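Local coordinates for protein isomerase/lactonizing enzyme (Agrobacterium tumefaciens, PDB 1RVK) that is of unknown function but belongs to the enolase superfamily and binds magnesium, consistent with an isomerase or lactonizing enzyme, at residues 281-286 with 312-317; 291-296 with 320-325. All blocks are in the same frame, centred on the assembly; numbering follows the deposited sequence.

Contact 1 (281-286 with 312-317)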
loop_
_atom_site.group_PDB
_atom_site.type_symbol
_atom_site.label_atom_id
_atom_site.label_comp_id
_atom_site.label_asym_id
_atom_site.label_seq_id
_atom_site.Cartn_x
_atom_site.Cartn_y
_atom_site.Cartn_z
ATOM N N THR A 281 -0.214 8.708 0.422
ATOM C CA THR A 281 -1.116 8.211 1.442
ATOM C C THR A 281 -1.225 6.719 1.195
ATOM O O THR A 281 -0.576 6.183 0.297
ATOM C CB THR A 281 -2.521 8.851 1.335
ATOM O OG1 THR A 281 -3.292 8.507 2.493
ATOM C CG2 THR A 281 -3.250 8.357 0.084
ATOM N N GLY A 282 -2.040 6.051 1.998
ATOM C CA GLY A 282 -2.227 4.624 1.843
ATOM C C GLY A 282 -3.220 4.204 2.900
ATOM O O GLY A 282 -3.183 4.727 4.012
ATOM N N VAL A 283 -4.108 3.277 2.566
ATOM C CA VAL A 283 -5.105 2.833 3.534
ATOM C C VAL A 283 -4.466 2.356 4.834
ATOM O O VAL A 283 -4.912 2.727 5.924
ATOM C CB VAL A 283 -5.988 1.719 2.944
ATOM C CG1 VAL A 283 -6.900 1.147 4.016
ATOM C CG2 VAL A 283 -6.820 2.287 1.800
ATOM N N ASN A 284 -3.417 1.546 4.733
ATOM C CA ASN A 284 -2.756 1.056 5.938
ATOM C C ASN A 284 -1.949 2.132 6.649
ATOM O O ASN A 284 -1.738 2.062 7.861
ATOM C CB ASN A 284 -1.830 -0.122 5.616
ATOM C CG ASN A 284 -2.578 -1.425 5.494
ATOM O OD1 ASN A 284 -3.756 -1.505 5.837
ATOM N ND2 ASN A 284 -1.896 -2.461 5.019
ATOM N N ASP A 285 -1.505 3.131 5.895
ATOM C CA ASP A 285 -0.690 4.189 6.462
ATOM C C ASP A 285 -1.442 5.276 7.214
ATOM O O ASP A 285 -0.904 5.855 8.160
ATOM C CB ASP A 285 0.156 4.824 5.361
ATOM C CG ASP A 285 1.010 3.808 4.636
ATOM O OD1 ASP A 285 1.906 3.210 5.275
ATOM O OD2 ASP A 285 0.776 3.600 3.430
ATOM N N VAL A 286 -2.675 5.559 6.813
ATOM C CA VAL A 286 -3.427 6.613 7.485
ATOM C C VAL A 286 -4.635 6.134 8.273
ATOM O O VAL A 286 -5.422 6.944 8.763
ATOM C CB VAL A 286 -3.867 7.706 6.490
ATOM C CG1 VAL A 286 -2.639 8.279 5.785
ATOM C CG2 VAL A 286 -4.856 7.139 5.484
ATOM N N THR A 312 -3.894 -4.376 -3.368
ATOM C CA THR A 312 -5.125 -4.963 -2.822
ATOM C C THR A 312 -6.331 -4.040 -2.999
ATOM O O THR A 312 -6.193 -2.831 -3.211
ATOM C CB THR A 312 -5.018 -5.384 -1.319
ATOM O OG1 THR A 312 -5.171 -4.240 -0.471
ATOM C CG2 THR A 312 -3.678 -6.067 -1.040
ATOM N N ALA A 313 -7.513 -4.637 -2.915
ATOM C CA ALA A 313 -8.778 -3.941 -3.101
ATOM C C ALA A 313 -8.965 -2.618 -2.371
ATOM O O ALA A 313 -9.413 -1.640 -2.969
ATOM C CB ALA A 313 -9.925 -4.878 -2.750
HETATM N N MSE A 314 -8.641 -2.585 -1.083
HETATM C CA MSE A 314 -8.827 -1.368 -0.298
HETATM C C MSE A 314 -8.183 -0.141 -0.935
HETATM O O MSE A 314 -8.786 0.937 -0.971
HETATM C CB MSE A 314 -8.293 -1.564 1.122
HETATM C CG MSE A 314 -6.830 -1.945 1.201
HETATM SE SE MSE A 314 -6.356 -2.492 3.002
HETATM C CE MSE A 314 -4.434 -2.443 2.809
ATOM N N ASN A 315 -6.966 -0.300 -1.444
ATOM C CA ASN A 315 -6.278 0.816 -2.076
ATOM C C ASN A 315 -6.777 1.060 -3.492
ATOM O O ASN A 315 -6.859 2.208 -3.932
ATOM C CB ASN A 315 -4.764 0.575 -2.082
ATOM C CG ASN A 315 -4.159 0.712 -0.704
ATOM O OD1 ASN A 315 -4.258 1.770 -0.080
ATOM N ND2 ASN A 315 -3.541 -0.356 -0.214
ATOM N N LEU A 316 -7.114 -0.012 -4.206
ATOM C CA LEU A 316 -7.612 0.124 -5.570
ATOM C C LEU A 316 -8.904 0.942 -5.600
ATOM O O LEU A 316 -9.111 1.762 -6.497
ATOM C CB LEU A 316 -7.863 -1.257 -6.192
ATOM C CG LEU A 316 -8.398 -1.279 -7.627
ATOM C CD1 LEU A 316 -7.453 -0.523 -8.549
ATOM C CD2 LEU A 316 -8.556 -2.722 -8.095
ATOM N N HIS A 317 -9.776 0.724 -4.621
ATOM C CA HIS A 317 -11.034 1.458 -4.589
ATOM C C HIS A 317 -10.826 2.949 -4.334
ATOM O O HIS A 317 -11.564 3.778 -4.864
ATOM C CB HIS A 317 -11.975 0.842 -3.554
ATOM C CG HIS A 317 -12.674 -0.388 -4.049
ATOM N ND1 HIS A 317 -13.909 -0.344 -4.658
ATOM C CD2 HIS A 317 -12.278 -1.682 -4.093
ATOM C CE1 HIS A 317 -14.245 -1.559 -5.057
ATOM N NE2 HIS A 317 -13.272 -2.389 -4.728
HETATM O O HOH W 1 -1.784 0.796 2.107
#
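Val283 and Asn315 meet at the C-terminal mouth of the (beta/alpha)7beta barrel, where the short turn of helix after strand 278-281 faces the first turn of helix 313-321. The backbone N-H of Val283 points at Asn315 OD1 in the plane of the amide, N to OD1 3.0 Å, with a nearly straight N-H...O angle of 169°. Asn315 suits this spot because its two ends do different work: OD1 accepts from Val283, while ND2 donates to the carbonyl of Asn311 and to water 1, ND2 to water oxygen 3.1 Å. The same water accepts from Asn284 N, 3.2 Å away, so it forms a second bridge between the segments and helps set the amide's rotation.

This is the region of the enolase-superfamily barrel that carries the metal; the contact lies about 10 Å from the bound magnesium ion, measured at Gly282. Lacking a side chain, Gly282 allows Asp285 OD2 to sit close against its CA. Asp285 OD2 is hydrogen-bonded to His309 ND1, a pairing that recalls the His-Asp dyad of mandelate racemase relatives.

Val283 CG2 touches Asn315 OD1 (3.2 Å) beside the hydrogen bond; the apolar contact is Val283 CG1 to SE of Met314, a selenomethionine, at 3.8 Å. Met314 CG lies between the backbone N and carbonyl carbon (chi1 58°), and the extended chain beyond it crosses the Asn284 side chain at about a right angle, Met314 CE 3.2 Å from Asn284 OD1. Cys106 of helix 98-116 touches both Val283 and Met314.

Contact 2 (291-296 with 320-325)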
loop_
_atom_site.group_PDB
_atom_site.type_symbol
_atom_site.label_atom_id
_atom_site.label_comp_id
_atom_site.label_asym_id
_atom_site.label_seq_id
_atom_site.Cartn_x
_atom_site.Cartn_y
_atom_site.Cartn_z
ATOM N N PRO A 291 -9.945 7.912 6.084
ATOM C CA PRO A 291 -8.907 8.950 6.129
ATOM C C PRO A 291 -8.095 9.046 4.834
ATOM O O PRO A 291 -7.547 10.101 4.516
ATOM C CB PRO A 291 -8.059 8.546 7.341
ATOM C CG PRO A 291 -8.252 7.055 7.415
ATOM C CD PRO A 291 -9.726 6.906 7.137
ATOM N N ALA A 292 -8.016 7.953 4.079
ATOM C CA ALA A 292 -7.276 7.982 2.818
ATOM C C ALA A 292 -7.994 8.936 1.868
ATOM O O ALA A 292 -7.363 9.735 1.174
ATOM C CB ALA A 292 -7.198 6.582 2.208
ATOM N N LEU A 293 -9.320 8.855 1.839
ATOM C CA LEU A 293 -10.097 9.738 0.979
ATOM C C LEU A 293 -9.882 11.185 1.405
ATOM O O LEU A 293 -9.788 12.074 0.561
ATOM C CB LEU A 293 -11.588 9.380 1.041
ATOM C CG LEU A 293 -12.055 8.223 0.145
ATOM C CD1 LEU A 293 -11.988 8.641 -1.313
ATOM C CD2 LEU A 293 -11.192 7.006 0.364
ATOM N N LYS A 294 -9.797 11.425 2.712
ATOM C CA LYS A 294 -9.568 12.783 3.194
ATOM C C LYS A 294 -8.230 13.311 2.689
ATOM O O LYS A 294 -8.126 14.476 2.306
ATOM C CB LYS A 294 -9.600 12.829 4.726
ATOM C CG LYS A 294 -10.975 12.548 5.306
ATOM C CD LYS A 294 -10.960 12.620 6.813
ATOM C CE LYS A 294 -12.356 12.358 7.374
ATOM N NZ LYS A 294 -12.337 12.332 8.854
ATOM N N THR A 295 -7.206 12.461 2.683
ATOM C CA THR A 295 -5.894 12.884 2.203
ATOM C C THR A 295 -5.927 13.164 0.696
ATOM O O THR A 295 -5.221 14.047 0.212
ATOM C CB THR A 295 -4.802 11.821 2.495
ATOM O OG1 THR A 295 -5.065 10.633 1.739
ATOM C CG2 THR A 295 -4.779 11.474 3.974
HETATM N N MSE A 296 -6.743 12.417 -0.045
HETATM C CA MSE A 296 -6.847 12.629 -1.490
HETATM C C MSE A 296 -7.481 13.990 -1.766
HETATM O O MSE A 296 -7.041 14.728 -2.647
HETATM C CB MSE A 296 -7.710 11.541 -2.149
HETATM C CG MSE A 296 -7.159 10.124 -2.077
HETATM SE SE MSE A 296 -5.454 9.910 -2.965
HETATM C CE MSE A 296 -5.933 10.558 -4.729
ATOM N N ALA A 320 -9.720 4.352 -7.653
ATOM C CA ALA A 320 -10.816 4.401 -8.616
ATOM C C ALA A 320 -11.825 5.506 -8.312
ATOM O O ALA A 320 -12.519 5.998 -9.208
ATOM C CB ALA A 320 -11.521 3.049 -8.663
ATOM N N ALA A 321 -11.901 5.903 -7.047
ATOM C CA ALA A 321 -12.843 6.931 -6.627
ATOM C C ALA A 321 -12.297 8.351 -6.739
ATOM O O ALA A 321 -13.036 9.315 -6.542
ATOM C CB ALA A 321 -13.286 6.663 -5.192
ATOM N N THR A 322 -11.015 8.487 -7.054
ATOM C CA THR A 322 -10.405 9.809 -7.147
ATOM C C THR A 322 -9.693 10.078 -8.469
ATOM O O THR A 322 -9.354 9.153 -9.210
ATOM C CB THR A 322 -9.414 10.027 -5.987
ATOM O OG1 THR A 322 -8.409 9.007 -6.018
ATOM C CG2 THR A 322 -10.143 9.960 -4.652
ATOM N N LYS A 323 -9.468 11.356 -8.757
ATOM C CA LYS A 323 -8.817 11.767 -9.997
ATOM C C LYS A 323 -7.336 12.099 -9.866
ATOM O O LYS A 323 -6.547 11.777 -10.758
ATOM C CB LYS A 323 -9.543 12.987 -10.579
ATOM C CG LYS A 323 -8.825 13.658 -11.748
ATOM C CD LYS A 323 -9.583 14.902 -12.205
ATOM C CE LYS A 323 -8.865 15.631 -13.334
ATOM N NZ LYS A 323 -7.582 16.240 -12.881
ATOM N N ASN A 324 -6.962 12.735 -8.758
ATOM C CA ASN A 324 -5.581 13.164 -8.561
ATOM C C ASN A 324 -4.585 12.134 -8.053
ATOM O O ASN A 324 -3.915 12.339 -7.043
ATOM C CB ASN A 324 -5.540 14.408 -7.664
ATOM C CG ASN A 324 -6.081 14.153 -6.270
ATOM O OD1 ASN A 324 -5.513 14.631 -5.284
ATOM N ND2 ASN A 324 -7.187 13.420 -6.176
ATOM N N CYS A 325 -4.490 11.030 -8.780
ATOM C CA CYS A 325 -3.570 9.945 -8.461
ATOM C C CYS A 325 -3.241 9.316 -9.806
ATOM O O CYS A 325 -4.132 8.836 -10.501
ATOM C CB CYS A 325 -4.245 8.920 -7.543
ATOM S SG CYS A 325 -3.214 7.501 -7.144
#
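Met296, a selenomethionine, drives its bent side chain from helix 289-301 into the turn that follows helix 313-321. Folding at chi2 and chi3 (-61° and -56°) brings the terminal methyl back among three residues of the other segment: Met296 CE lies 3.2 Å from Thr322 OG1 and 3.7 Å from Cys325 CB, and it also borders the amide of Asn324. A long, unbranched, flexible chain can bend to reach several neighbours at once. Thr322 crosses the Met296 side chain at about a right angle and offers two different branches. Thr322 CG2 rests on the root of the chain, 3.8 Å from Met296 CB, and reaches Leu293 CD1 at 4.0 Å; its hydroxyl is hydrogen-bonded back to the carbonyl of Val318, which satisfies a buried polar group beside apolar neighbours. Asn324 slides past Met296 in the opposite direction and is the centre of an inverse gamma turn; Cys325, next in the chain, has CB against Met296 CE.

The solvent side is looser. Lys323 points away from helix 289-301 and is exposed, while Lys294 leaves the contact to form a salt bridge with Glu79. The contact closes over strand 306-308: Met296 lies on Cys306 and Val308, Cys325 on Val308, and Asn324 is hydrogen-bonded through its backbone to Cys306, while Leu293 also packs on Val318 of helix 313-321 and Ile124 of helix 120-124.

Both contacts are buried and share helix 313-321, contact 1 at its start and contact 2 around its end. Contact 1 lies nearer the chain centre and the metal, and joins its segments through a hydrogen bond and a bridging water. Contact 2 is farther out, where helix 289-301 meets the chain leaving helix 313-321, and relies mainly on the packing of one selenomethionine; its touching residues are nonetheless the more deeply buried. Helices 283-286 and 289-301 follow one another, and the two regions also touch directly: Thr281 OG1 and Thr295 OG1 are 2.9 Å apart, a probable hydrogen bond, and Val286 packs on Pro291 and Ala292.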